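Local structure of UDP-N-acetylglucosamine 2-epimerase (Listeria monocytogenes, 3OT5) at residues R225-T230 with E256-V261; V248-E253 with N350-A355; K301-F306 with D357-K362. The protein probably catalyses the reversible epimerisation at C2 of the sugar that interconverts UDP-N-acetylglucosamine and UDP-N-acetylmannosamine. All blocks are in the same frame, centred on the assembly; numbering follows the deposited sequence.

Contact 1: R225-T230 with E256-V261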
# COMPACT_ATOMS: atom_id res chain seq x y z
N ARG A 225 -18.13 14.89 11.53
CA ARG A 225 -16.77 14.46 11.27
C ARG A 225 -16.69 12.95 11.29
O ARG A 225 -16.98 12.30 12.30
CB ARG A 225 -15.84 15.10 12.29
CG ARG A 225 -15.84 16.61 12.14
CD ARG A 225 -15.02 17.30 13.18
NE ARG A 225 -15.58 17.15 14.52
CZ ARG A 225 -14.96 17.58 15.61
NH1 ARG A 225 -13.79 18.19 15.50
NH2 ARG A 225 -15.51 17.41 16.80
N LEU A 226 -16.29 12.40 10.16
CA LEU A 226 -16.19 10.97 9.98
C LEU A 226 -14.92 10.38 10.58
O LEU A 226 -13.80 10.81 10.27
CB LEU A 226 -16.27 10.65 8.48
CG LEU A 226 -16.06 9.19 8.02
CD1 LEU A 226 -17.01 8.24 8.72
CD2 LEU A 226 -16.23 9.09 6.51
N ILE A 227 -15.10 9.42 11.47
CA ILE A 227 -14.00 8.70 12.07
C ILE A 227 -14.07 7.30 11.48
O ILE A 227 -15.11 6.66 11.54
CB ILE A 227 -14.08 8.57 13.56
CG1 ILE A 227 -14.03 9.95 14.23
CG2 ILE A 227 -12.89 7.69 14.04
CD1 ILE A 227 -14.23 9.88 15.71
N LEU A 228 -12.97 6.85 10.92
CA LEU A 228 -12.91 5.53 10.32
C LEU A 228 -11.98 4.68 11.16
O LEU A 228 -10.95 5.16 11.64
CB LEU A 228 -12.38 5.67 8.89
CG LEU A 228 -12.28 4.46 7.96
CD1 LEU A 228 -13.62 3.78 7.78
CD2 LEU A 228 -11.72 4.94 6.62
N MET A 229 -12.36 3.42 11.40
CA MET A 229 -11.54 2.51 12.18
C MET A 229 -11.39 1.14 11.51
O MET A 229 -12.33 0.63 10.92
CB MET A 229 -12.16 2.29 13.55
CG MET A 229 -11.36 1.32 14.40
SD MET A 229 -12.11 1.01 15.98
CE MET A 229 -11.00 -0.25 16.61
N THR A 230 -10.19 0.59 11.58
CA THR A 230 -9.90 -0.75 11.06
C THR A 230 -8.81 -1.35 11.93
O THR A 230 -7.93 -0.64 12.42
CB THR A 230 -9.44 -0.76 9.59
OG1 THR A 230 -8.24 0.01 9.44
CG2 THR A 230 -10.51 -0.18 8.69
N GLU A 256 -20.84 14.78 19.76
CA GLU A 256 -22.03 14.55 18.94
C GLU A 256 -21.91 14.89 17.47
O GLU A 256 -22.74 14.46 16.68
CB GLU A 256 -23.24 15.26 19.54
CG GLU A 256 -23.58 14.75 20.92
CD GLU A 256 -24.84 15.37 21.48
OE1 GLU A 256 -25.62 15.96 20.71
OE2 GLU A 256 -25.06 15.24 22.70
N ASP A 257 -20.90 15.66 17.09
CA ASP A 257 -20.73 15.99 15.67
C ASP A 257 -19.78 15.01 14.97
O ASP A 257 -19.20 15.33 13.95
CB ASP A 257 -20.31 17.45 15.46
CG ASP A 257 -19.01 17.80 16.16
OD1 ASP A 257 -18.53 17.01 17.00
OD2 ASP A 257 -18.48 18.90 15.87
N THR A 258 -19.65 13.80 15.52
CA THR A 258 -18.80 12.77 14.92
C THR A 258 -19.60 11.54 14.58
O THR A 258 -20.64 11.25 15.18
CB THR A 258 -17.69 12.28 15.87
OG1 THR A 258 -18.28 11.65 17.01
CG2 THR A 258 -16.81 13.44 16.33
N GLU A 259 -19.12 10.81 13.58
CA GLU A 259 -19.73 9.56 13.18
C GLU A 259 -18.60 8.56 12.99
O GLU A 259 -17.51 8.93 12.58
CB GLU A 259 -20.57 9.70 11.91
CG GLU A 259 -21.82 10.54 12.11
CD GLU A 259 -22.83 10.40 10.99
OE1 GLU A 259 -22.75 9.40 10.23
OE2 GLU A 259 -23.72 11.27 10.90
N LEU A 260 -18.86 7.31 13.34
CA LEU A 260 -17.88 6.25 13.25
C LEU A 260 -18.30 5.22 12.24
O LEU A 260 -19.45 4.81 12.22
CB LEU A 260 -17.70 5.58 14.62
CG LEU A 260 -16.86 4.28 14.72
CD1 LEU A 260 -15.43 4.47 14.26
CD2 LEU A 260 -16.89 3.73 16.14
N VAL A 261 -17.37 4.86 11.37
CA VAL A 261 -17.60 3.83 10.38
C VAL A 261 -16.60 2.74 10.73
O VAL A 261 -15.41 3.00 10.86
CB VAL A 261 -17.37 4.32 8.94
CG1 VAL A 261 -17.51 3.15 7.96
CG2 VAL A 261 -18.36 5.41 8.59

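Contact 2: V248-E253 with N350-A355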
# COMPACT_ATOMS: atom_id res chain seq x y z
N VAL A 248 -13.82 4.09 21.20
CA VAL A 248 -14.48 4.81 20.11
C VAL A 248 -15.96 5.07 20.42
O VAL A 248 -16.50 6.11 20.06
CB VAL A 248 -14.27 4.11 18.74
CG1 VAL A 248 -12.80 4.18 18.34
CG2 VAL A 248 -14.74 2.66 18.77
N ARG A 249 -16.62 4.14 21.11
CA ARG A 249 -18.00 4.34 21.52
C ARG A 249 -18.05 5.62 22.35
O ARG A 249 -18.87 6.51 22.11
CB ARG A 249 -18.45 3.18 22.40
CG ARG A 249 -19.83 3.33 23.04
CD ARG A 249 -20.98 3.13 22.07
NE ARG A 249 -22.26 3.29 22.76
CZ ARG A 249 -23.44 2.85 22.32
NH1 ARG A 249 -23.53 2.15 21.20
NH2 ARG A 249 -24.53 3.06 23.05
N GLU A 250 -17.14 5.70 23.32
CA GLU A 250 -17.07 6.86 24.21
C GLU A 250 -16.71 8.16 23.46
O GLU A 250 -17.18 9.24 23.83
CB GLU A 250 -16.10 6.58 25.36
CG GLU A 250 -16.05 7.67 26.42
CD GLU A 250 -15.27 7.28 27.67
OE1 GLU A 250 -14.93 8.19 28.46
OE2 GLU A 250 -15.01 6.07 27.87
N ILE A 251 -15.87 8.06 22.43
CA ILE A 251 -15.49 9.23 21.63
C ILE A 251 -16.76 9.73 20.94
O ILE A 251 -17.07 10.94 20.98
CB ILE A 251 -14.41 8.89 20.56
CG1 ILE A 251 -13.09 8.47 21.22
CG2 ILE A 251 -14.14 10.08 19.67
CD1 ILE A 251 -12.06 7.93 20.22
N VAL A 252 -17.50 8.80 20.34
CA VAL A 252 -18.74 9.13 19.65
C VAL A 252 -19.79 9.74 20.58
O VAL A 252 -20.43 10.72 20.22
CB VAL A 252 -19.32 7.90 18.93
CG1 VAL A 252 -20.74 8.18 18.43
CG2 VAL A 252 -18.40 7.48 17.80
N GLU A 253 -19.96 9.17 21.77
CA GLU A 253 -20.94 9.70 22.73
C GLU A 253 -20.54 11.08 23.27
O GLU A 253 -21.40 11.93 23.50
CB GLU A 253 -21.15 8.74 23.91
CG GLU A 253 -21.78 7.41 23.53
CD GLU A 253 -22.02 6.51 24.73
OE1 GLU A 253 -21.99 7.00 25.88
OE2 GLU A 253 -22.27 5.30 24.51
N ASN A 350 -5.87 6.03 26.00
CA ASN A 350 -5.00 6.70 25.06
C ASN A 350 -5.76 6.93 23.73
O ASN A 350 -5.54 7.94 23.05
CB ASN A 350 -3.71 5.89 24.86
CG ASN A 350 -2.53 6.75 24.45
OD1 ASN A 350 -2.33 7.85 24.99
ND2 ASN A 350 -1.71 6.24 23.55
N LEU A 351 -6.63 6.00 23.35
CA LEU A 351 -7.44 6.18 22.13
C LEU A 351 -8.30 7.45 22.26
O LEU A 351 -8.29 8.32 21.39
CB LEU A 351 -8.35 4.98 21.86
CG LEU A 351 -7.92 3.81 20.95
CD1 LEU A 351 -6.74 3.09 21.53
CD2 LEU A 351 -9.05 2.83 20.65
N ILE A 352 -9.03 7.53 23.38
CA ILE A 352 -9.92 8.67 23.67
C ILE A 352 -9.17 10.00 23.71
O ILE A 352 -9.52 10.94 23.00
CB ILE A 352 -10.64 8.49 25.03
CG1 ILE A 352 -11.55 7.25 25.01
CG2 ILE A 352 -11.49 9.72 25.36
CD1 ILE A 352 -12.18 6.94 26.34
N LYS A 353 -8.14 10.07 24.55
CA LYS A 353 -7.35 11.28 24.68
C LYS A 353 -6.85 11.79 23.35
O LYS A 353 -7.08 12.94 22.97
CB LYS A 353 -6.12 11.02 25.54
CG LYS A 353 -6.36 10.78 27.01
CD LYS A 353 -5.08 10.21 27.65
CE LYS A 353 -3.85 11.08 27.41
NZ LYS A 353 -2.62 10.48 28.01
N GLU A 354 -6.18 10.90 22.63
CA GLU A 354 -5.58 11.27 21.37
C GLU A 354 -6.63 11.64 20.33
O GLU A 354 -6.43 12.55 19.54
CB GLU A 354 -4.70 10.14 20.85
CG GLU A 354 -3.60 10.66 19.98
CD GLU A 354 -2.55 11.40 20.79
OE1 GLU A 354 -2.12 12.49 20.36
OE2 GLU A 354 -2.20 10.92 21.88
N ALA A 355 -7.76 10.94 20.34
CA ALA A 355 -8.84 11.24 19.42
C ALA A 355 -9.42 12.63 19.73
O ALA A 355 -9.52 13.50 18.85
CB ALA A 355 -9.92 10.20 19.54

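Contact 3: K301-F306 with D357-K362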
# COMPACT_ATOMS: atom_id res chain seq x y z
N LYS A 301 -13.05 11.35 2.81
CA LYS A 301 -13.97 12.21 3.56
C LYS A 301 -13.80 12.07 5.08
O LYS A 301 -14.52 12.70 5.85
CB LYS A 301 -15.42 11.89 3.14
CG LYS A 301 -16.49 12.79 3.77
CD LYS A 301 -16.24 14.28 3.50
CE LYS A 301 -17.33 15.17 4.11
NZ LYS A 301 -17.04 16.61 3.91
N SER A 302 -12.84 11.26 5.50
CA SER A 302 -12.59 11.03 6.92
C SER A 302 -11.85 12.19 7.58
O SER A 302 -11.03 12.87 6.95
CB SER A 302 -11.81 9.74 7.11
OG SER A 302 -12.52 8.65 6.55
N TYR A 303 -12.16 12.42 8.85
CA TYR A 303 -11.52 13.47 9.63
C TYR A 303 -10.29 12.85 10.27
O TYR A 303 -9.26 13.50 10.42
CB TYR A 303 -12.49 14.00 10.70
CG TYR A 303 -11.99 15.19 11.49
CD1 TYR A 303 -12.11 16.48 10.99
CD2 TYR A 303 -11.43 15.02 12.75
CE1 TYR A 303 -11.67 17.59 11.73
CE2 TYR A 303 -10.99 16.12 13.50
CZ TYR A 303 -11.10 17.40 12.98
OH TYR A 303 -10.66 18.48 13.71
N LEU A 304 -10.40 11.58 10.66
CA LEU A 304 -9.26 10.90 11.25
C LEU A 304 -9.52 9.41 11.12
O LEU A 304 -10.65 8.96 10.93
CB LEU A 304 -9.03 11.32 12.72
CG LEU A 304 -9.90 10.71 13.82
CD1 LEU A 304 -9.39 9.31 14.09
CD2 LEU A 304 -9.84 11.51 15.12
N VAL A 305 -8.45 8.63 11.20
CA VAL A 305 -8.57 7.20 11.07
C VAL A 305 -7.72 6.49 12.10
O VAL A 305 -6.61 6.92 12.39
CB VAL A 305 -8.15 6.73 9.64
CG1 VAL A 305 -6.79 7.26 9.28
CG2 VAL A 305 -8.17 5.18 9.52
N PHE A 306 -8.29 5.45 12.68
CA PHE A 306 -7.61 4.59 13.64
C PHE A 306 -7.33 3.33 12.87
O PHE A 306 -8.24 2.75 12.33
CB PHE A 306 -8.50 4.15 14.80
CG PHE A 306 -8.81 5.22 15.81
CD1 PHE A 306 -7.90 5.52 16.81
CD2 PHE A 306 -10.05 5.85 15.82
CE1 PHE A 306 -8.20 6.48 17.78
CE2 PHE A 306 -10.36 6.80 16.78
CZ PHE A 306 -9.43 7.13 17.76
N ASP A 357 -8.14 15.09 21.32
CA ASP A 357 -7.13 16.10 21.00
C ASP A 357 -7.33 16.59 19.58
O ASP A 357 -7.48 17.79 19.33
CB ASP A 357 -5.73 15.51 21.15
CG ASP A 357 -4.62 16.50 20.79
OD1 ASP A 357 -3.64 16.07 20.14
OD2 ASP A 357 -4.75 17.70 21.12
N LEU A 358 -7.34 15.64 18.64
CA LEU A 358 -7.51 15.94 17.22
C LEU A 358 -8.88 16.53 16.90
O LEU A 358 -9.00 17.44 16.08
CB LEU A 358 -7.29 14.68 16.38
CG LEU A 358 -5.86 14.14 16.41
CD1 LEU A 358 -5.73 12.85 15.61
CD2 LEU A 358 -4.91 15.20 15.89
N LEU A 359 -9.92 16.01 17.55
CA LEU A 359 -11.26 16.52 17.32
C LEU A 359 -11.49 17.94 17.89
O LEU A 359 -12.17 18.76 17.26
CB LEU A 359 -12.30 15.55 17.91
CG LEU A 359 -12.41 14.21 17.18
CD1 LEU A 359 -13.24 13.22 17.98
CD2 LEU A 359 -12.98 14.41 15.77
N ASP A 360 -10.90 18.24 19.04
CA ASP A 360 -11.11 19.55 19.71
C ASP A 360 -10.14 20.66 19.34
O ASP A 360 -10.43 21.85 19.55
CB ASP A 360 -11.05 19.36 21.22
CG ASP A 360 -12.00 18.30 21.72
OD1 ASP A 360 -12.66 17.63 20.89
OD2 ASP A 360 -12.09 18.12 22.95
N ASN A 361 -8.99 20.28 18.81
CA ASN A 361 -7.96 21.23 18.44
C ASN A 361 -7.68 21.18 16.94
O ASN A 361 -6.93 20.32 16.45
CB ASN A 361 -6.69 20.90 19.21
CG ASN A 361 -6.92 20.85 20.71
OD1 ASN A 361 -7.54 21.74 21.29
ND2 ASN A 361 -6.41 19.80 21.35
N LYS A 362 -8.31 22.10 16.22
CA LYS A 362 -8.15 22.23 14.77
C LYS A 362 -6.68 22.43 14.39
O LYS A 362 -6.24 22.00 13.32
CB LYS A 362 -9.05 23.38 14.28
CG LYS A 362 -9.06 23.73 12.79
CD LYS A 362 -7.82 24.46 12.31
CE LYS A 362 -8.09 25.18 10.98
NZ LYS A 362 -8.60 24.25 9.92

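Contact 1: R225-T230 with E256-V261
From Arg225 to Met229 and from Thr258 to Val261 two strands run side by side in the same direction, their axes 4.6 Å apart at the closest and 27° off parallel. They are neighbours in the six-stranded parallel sheet of a Rossmann-like domain, with helix 240-254 on the path between them, so this is a beta-alpha-beta crossover. Five backbone hydrogen bonds join them in the alternating parallel pattern: Arg225 and Ile227 each use both N and O, and Met229 N closes the row on Val261 O at 3.1 Å. Ile227 N reaches Glu259 O at 2.7 Å, almost in line with the carbonyl.

Side chains alternate between the two faces. Ile227 and Leu260 lie on the one packed by helix 240-254; CG2 of Ile227 meets CD1 of Leu260 at 4.1 Å, and the same methyl of Leu260 sits 4.0 Å from CB of Met229. Leu228 and Val261 belong to the other face, under helix 292-301, where Leu228 CD1 is 3.9 Å from Val261 CG1. Glu259 shares that face, but its carboxylate turns to Asn224 and His285.

At the N-terminal end Arg225 forms a salt bridge with Asp257. A bend at chi3 (-66°) brings the guanidinium round to the acid, while NH1 is taken by the carbonyl of Leu359 and Tyr303 adds a cation-pi contact. NE is buried without a hydrogen-bonding partner in the model. NH2 reaches OD1 of Asp257 at 3.1 Å on the syn side, about 31° out of the carboxylate plane.

Contact 2: V248-E253 with N350-A355
Apolar packing between Ile251 and the pair Ile352 and Ala355 carries most of this helix-helix contact. CG1 of Ile251, beside the backbone N and anti to the carbonyl carbon (chi1 -65°), extends the chain across the gap, so that this atom comes 4.0 Å from Ile352 CA and 4.3 Å from Ile352 CG1. The same CG1 of Ile251 lies 4.0 Å from Ala355 CB. The terminal CD1 goes further, toward the backbone of Leu351, 4.0 Å from its O.

Both segments belong to helices, 240-254 and 348-360, that pack on one face of the parallel sheet of a Rossmann-like domain. Their axes approach to 9.2 Å and cross at -35°, running broadly the same way. Beneath them Phe306 of strand 302-307 touches Val248, Ile251 and Ala355, filling the angle between the two helices and the sheet.

Mixed contacts lie at the outer rim. Glu250 has an extended chain, with CG anti to the backbone N (chi1 -174°), which Ile352 crosses at about a right angle; the methyl CD1 of Ile352 rests 3.3 Å from OE2 and 3.9 Å from CG. No hydrogen bond spans the two helices.

Within helix 240-254 a salt bridge joins residues one turn apart: Arg249 NE meets Glu253 OE2 at 2.7 Å, using the anti lone pair of the carboxylate oxygen, while Arg249 NH1 bonds the carbonyl of Gly279.

Contact 3: K301-F306 with D357-K362
Tyr303 and Leu304 meet Leu358 and Leu359 where the last turn of helix 348-360 packs against strand 302-307, a helix-on-sheet contact of the Rossmann-like domain. The tight part is Tyr303 on Leu359. A chi1 of -174° swings the ring out past the tyrosine's own carbonyl carbon to the helix end, and CD2 of Leu359 lies 3.4 Å from ring atom CD2 and 3.5 Å from CE2, meeting the ring obliquely. His365 stacks on the same ring and also bonds the Tyr303 carbonyl through NE2.

Leu304 packs more loosely. Its CD2 stays 4.3 Å from both Leu358 CB and Leu359 CG, in a buried layer that continues to Ile227 of the neighbouring strand and, beyond Leu358, to Leu324.

On the solvent side, the chain leaves the helix at Asn361, whose ND2 bonds back to Asp357 OD2 at 2.7 Å. Exposed Asp360 forms a salt bridge with Arg255, and exposed Lys362 pairs with Asp366.

One polar bond crosses the contact: the hydroxyl of Tyr303 donates to the carbonyl of Leu358, OH to O 3.1 Å, with the acceptor in the plane of the ring, at its edge.

All three contacts lie in one Rossmann-like domain, on the same side of the chain's centre, with their centres about 9 to 11 Å apart. Contact 1 pairs strands 225-229 and 258-263; contact 3 starts from strand 302-307, the next strand beyond 225-229. Contact 2 joins helices 240-254 and 348-360 over that sheet, and contact 3 uses the last turn of the second helix. Along the chain contact 1 closes before contact 3 opens, while contact 2 crosses both. Ile251 touches Ile227 and Leu359, so a single apolar core connects all three and joins strand 225-229 to helix 348-360, more than 100 residues later.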